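Local coordinates for SPBc2 prophage-derived uncharacterized protein YomS (PDB 6I5O) that is of unknown function but belongs to a prophage lytic cassette and forms an antiparallel beta-sheet fold that assembles into a multi-subunit complex, at residues F56-E61 with A94-V99. Residues are numbered along the deposited sequence; the frame is centred on the assembly and turned at random. Where two conformers were deposited one is given.
Sequences FYAVDE and AGLFKV
Val59 and Lys98 face each other as an antiparallel hydrogen-bonded pair where strand 51-59 ends and strand 98-107 begins, a short ladder between strands distant in sequence that frays into a loop-to-loop contact. The amide N of Val59 gives a nearly straight bond to Lys98 O (2.9 Å, 166° at the hydrogen), although it approaches from above the carbonyl plane; the return bond from Lys98 N to Val59 O is weak (132°), consistent with CA separations that widen from Ala58-Val99 to Asp60-Phe97. One residue inward, Ala58 and Val99 form a non-hydrogen-bonded pair, and the CA of Val99 lies 3.3 Å from Tyr57 O in a CA-H...O contact.

The tightly packed part is formed by buried side chains on both faces of the paired strands. The methyl of Ala58 sits against both branches of Leu96, with CB 3.8 Å from CD1. On the face of Val59 and Lys98 the two CB atoms meet at 3.9 Å, after which the extended lysine chain leads away to a salt bridge with Glu32.

Beyond the paired residues the contact becomes more exposed. Phe97 has CG anti to its backbone N (chi1 172°), and in one of two conformers Glu61 places CG over one ring face, 3.6 Å from the centroid, in a CH-pi contact. Val59 O borders the ring edge.

Asp60 CB is directed away from 94-99, and OD2 forms a salt bridge with Lys44 of the second subunit, whose Tyr88 packs on Ala58 and Leu96. Within the chain, strand 65-72 flanks strand 51-59, while strand 33-34 borders strand 98-107.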
ATOM      1  N   PHE A  56       3.935 -17.197  15.607  1.00 14.68           N
ATOM      2  CA  PHE A  56       3.520 -17.048  14.211  1.00 13.82           C
ATOM      3  C   PHE A  56       4.660 -17.488  13.313  1.00 13.61           C
ATOM      4  O   PHE A  56       5.799 -17.022  13.531  1.00 13.77           O
ATOM      5  CB  PHE A  56       3.188 -15.596  13.923  1.00 13.49           C
ATOM      6  CG  PHE A  56       2.323 -14.857  14.914  1.00 14.06           C
ATOM      7  CD1 PHE A  56       1.419 -15.515  15.730  1.00 14.20           C
ATOM      8  CD2 PHE A  56       2.398 -13.480  15.003  1.00 13.89           C
ATOM      9  CE1 PHE A  56       0.619 -14.786  16.595  1.00 14.63           C
ATOM     10  CE2 PHE A  56       1.609 -12.749  15.887  1.00 14.16           C
ATOM     11  CZ  PHE A  56       0.736 -13.420  16.691  1.00 14.85           C
ATOM     12  N   TYR A  57       4.391 -18.380  12.361  1.00 13.38           N
ATOM     13  CA  TYR A  57       5.463 -18.917  11.506  1.00 13.39           C
ATOM     14  C   TYR A  57       5.074 -18.949  10.045  1.00 12.45           C
ATOM     15  O   TYR A  57       3.936 -19.225   9.621  1.00 12.69           O
ATOM     16  CB  TYR A  57       5.813 -20.363  11.906  1.00 13.69           C
ATOM     17  CG  TYR A  57       6.528 -20.447  13.209  1.00 14.46           C
ATOM     18  CD1 TYR A  57       7.816 -20.020  13.355  1.00 14.74           C
ATOM     19  CD2 TYR A  57       5.904 -20.975  14.339  1.00 15.17           C
ATOM     20  CE1 TYR A  57       8.536 -20.130  14.517  1.00 16.62           C
ATOM     21  CE2 TYR A  57       6.603 -21.096  15.521  1.00 16.68           C
ATOM     22  CZ  TYR A  57       7.908 -20.647  15.628  1.00 17.46           C
ATOM     23  OH  TYR A  57       8.614 -20.745  16.795  1.00 20.60           O
ATOM     24  N   ALA A  58       6.078 -18.654   9.226  1.00 12.76           N
ATOM     25  CA  ALA A  58       6.126 -19.031   7.808  1.00 12.85           C
ATOM     26  C   ALA A  58       6.831 -20.371   7.693  1.00 13.53           C
ATOM     27  O   ALA A  58       7.780 -20.610   8.444  1.00 14.52           O
ATOM     28  CB  ALA A  58       6.818 -17.968   7.011  1.00 12.51           C
ATOM     29  N   VAL A  59       6.365 -21.217   6.784  1.00 13.78           N
ATOM     30  CA  VAL A  59       6.959 -22.550   6.605  1.00 14.22           C
ATOM     31  C   VAL A  59       7.268 -22.734   5.120  1.00 13.62           C
ATOM     32  O   VAL A  59       6.408 -22.514   4.301  1.00 13.88           O
ATOM     33  CB  VAL A  59       6.027 -23.654   7.138  1.00 15.19           C
ATOM     34  CG1 VAL A  59       6.684 -25.022   6.997  1.00 15.95           C
ATOM     35  CG2 VAL A  59       5.624 -23.383   8.561  1.00 16.30           C
ATOM     36  N   ASP A  60       8.479 -23.168   4.809  1.00 14.14           N
ATOM     37  CA  ASP A  60       8.848 -23.412   3.416  1.00 14.73           C
ATOM     38  C   ASP A  60       8.560 -24.849   2.975  1.00 16.00           C
ATOM     39  O   ASP A  60       8.066 -25.651   3.756  1.00 15.31           O
ATOM     40  CB  ASP A  60      10.285 -22.949   3.139  1.00 14.62           C
ATOM     41  CG  ASP A  60      11.404 -23.796   3.677  1.00 15.48           C
ATOM     42  OD1 ASP A  60      11.118 -24.925   4.148  1.00 15.44           O
ATOM     43  OD2 ASP A  60      12.613 -23.331   3.580  1.00 15.44           O
ATOM     44  N   GLU A  61       8.875 -25.160   1.737  0.70 17.40           N
ATOM     45  CA  GLU A  61       8.543 -26.476   1.114  0.70 19.72           C
ATOM     46  C   GLU A  61       9.311 -27.593   1.810  0.70 20.28           C
ATOM     47  O   GLU A  61       8.912 -28.745   1.635  0.70 22.09           O
ATOM     48  CB  GLU A  61       8.821 -26.436  -0.390  0.70 21.63           C
ATOM     49  CG  GLU A  61       7.626 -25.853  -1.149  0.70 23.59           C
ATOM     50  CD  GLU A  61       7.590 -25.964  -2.676  0.70 26.08           C
ATOM     51  OE1 GLU A  61       8.499 -25.317  -3.262  0.70 30.30           O
ATOM     52  OE2 GLU A  61       6.656 -26.659  -3.271  0.70 27.10           O
ATOM     53  N   ALA A  94       1.891 -13.270   0.584  1.00 10.61           N
ATOM     54  CA  ALA A  94       1.822 -13.588  -0.837  1.00 10.57           C
ATOM     55  C   ALA A  94       2.995 -14.424  -1.315  1.00 10.76           C
ATOM     56  O   ALA A  94       2.813 -15.218  -2.243  1.00 11.18           O
ATOM     57  CB  ALA A  94       1.719 -12.343  -1.673  1.00 11.06           C
ATOM     58  N   GLY A  95       4.178 -14.172  -0.747  1.00 10.87           N
ATOM     59  CA  GLY A  95       5.395 -14.867  -1.182  1.00 10.98           C
ATOM     60  C   GLY A  95       5.791 -16.054  -0.339  1.00 11.22           C
ATOM     61  O   GLY A  95       6.977 -16.475  -0.418  1.00 12.02           O
ATOM     62  N   LEU A  96       4.867 -16.586   0.442  1.00 10.99           N
ATOM     63  CA  LEU A  96       5.170 -17.691   1.377  1.00 11.50           C
ATOM     64  C   LEU A  96       4.515 -18.960   0.869  1.00 11.57           C
ATOM     65  O   LEU A  96       3.446 -18.909   0.281  1.00 12.18           O
ATOM     66  CB  LEU A  96       4.623 -17.406   2.764  1.00 11.56           C
ATOM     67  CG  LEU A  96       5.110 -16.121   3.408  1.00 11.72           C
ATOM     68  CD1 LEU A  96       4.439 -15.948   4.763  1.00 11.95           C
ATOM     69  CD2 LEU A  96       6.644 -16.126   3.570  1.00 12.47           C
ATOM     70  N   PHE A  97       5.115 -20.132   1.115  1.00 11.97           N
ATOM     71  CA  PHE A  97       4.483 -21.408   0.777  1.00 12.20           C
ATOM     72  C   PHE A  97       3.364 -21.761   1.776  1.00 11.94           C
ATOM     73  O   PHE A  97       2.224 -22.002   1.382  1.00 11.56           O
ATOM     74  CB  PHE A  97       5.532 -22.495   0.757  1.00 12.87           C
ATOM     75  CG  PHE A  97       4.942 -23.876   0.603  1.00 13.73           C
ATOM     76  CD1 PHE A  97       4.199 -24.193  -0.514  1.00 14.80           C
ATOM     77  CD2 PHE A  97       5.210 -24.859   1.558  1.00 14.35           C
ATOM     78  CE1 PHE A  97       3.657 -25.485  -0.623  1.00 15.53           C
ATOM     79  CE2 PHE A  97       4.767 -26.159   1.371  1.00 15.59           C
ATOM     80  CZ  PHE A  97       3.942 -26.430   0.321  1.00 15.76           C
ATOM     81  N   LYS A  98       3.690 -21.727   3.062  1.00 12.46           N
ATOM     82  CA  LYS A  98       2.743 -22.126   4.130  1.00 12.80           C
ATOM     83  C   LYS A  98       2.860 -21.158   5.285  1.00 12.64           C
ATOM     84  O   LYS A  98       3.901 -20.535   5.485  1.00 12.33           O
ATOM     85  CB  LYS A  98       3.055 -23.504   4.677  1.00 13.60           C
ATOM     86  CG  LYS A  98       2.469 -24.658   3.887  1.00 14.61           C
ATOM     87  CD  LYS A  98       2.912 -25.979   4.465  1.00 15.25           C
ATOM     88  CE  LYS A  98       2.027 -27.126   4.041  1.00 16.58           C
ATOM     89  NZ  LYS A  98       2.485 -28.390   4.658  1.00 18.09           N
ATOM     90  N   VAL A  99       1.770 -21.087   6.048  1.00 13.23           N
ATOM     91  CA  VAL A  99       1.821 -20.404   7.363  1.00 13.20           C
ATOM     92  C   VAL A  99       1.279 -21.354   8.429  1.00 13.97           C
ATOM     93  O   VAL A  99       0.442 -22.233   8.125  1.00 14.32           O
ATOM     94  CB  VAL A  99       1.082 -19.049   7.327  1.00 13.48           C
ATOM     95  CG1 VAL A  99       1.788 -18.044   6.438  1.00 14.01           C
ATOM     96  CG2 VAL A  99      -0.346 -19.190   6.918  1.00 14.34           C
TER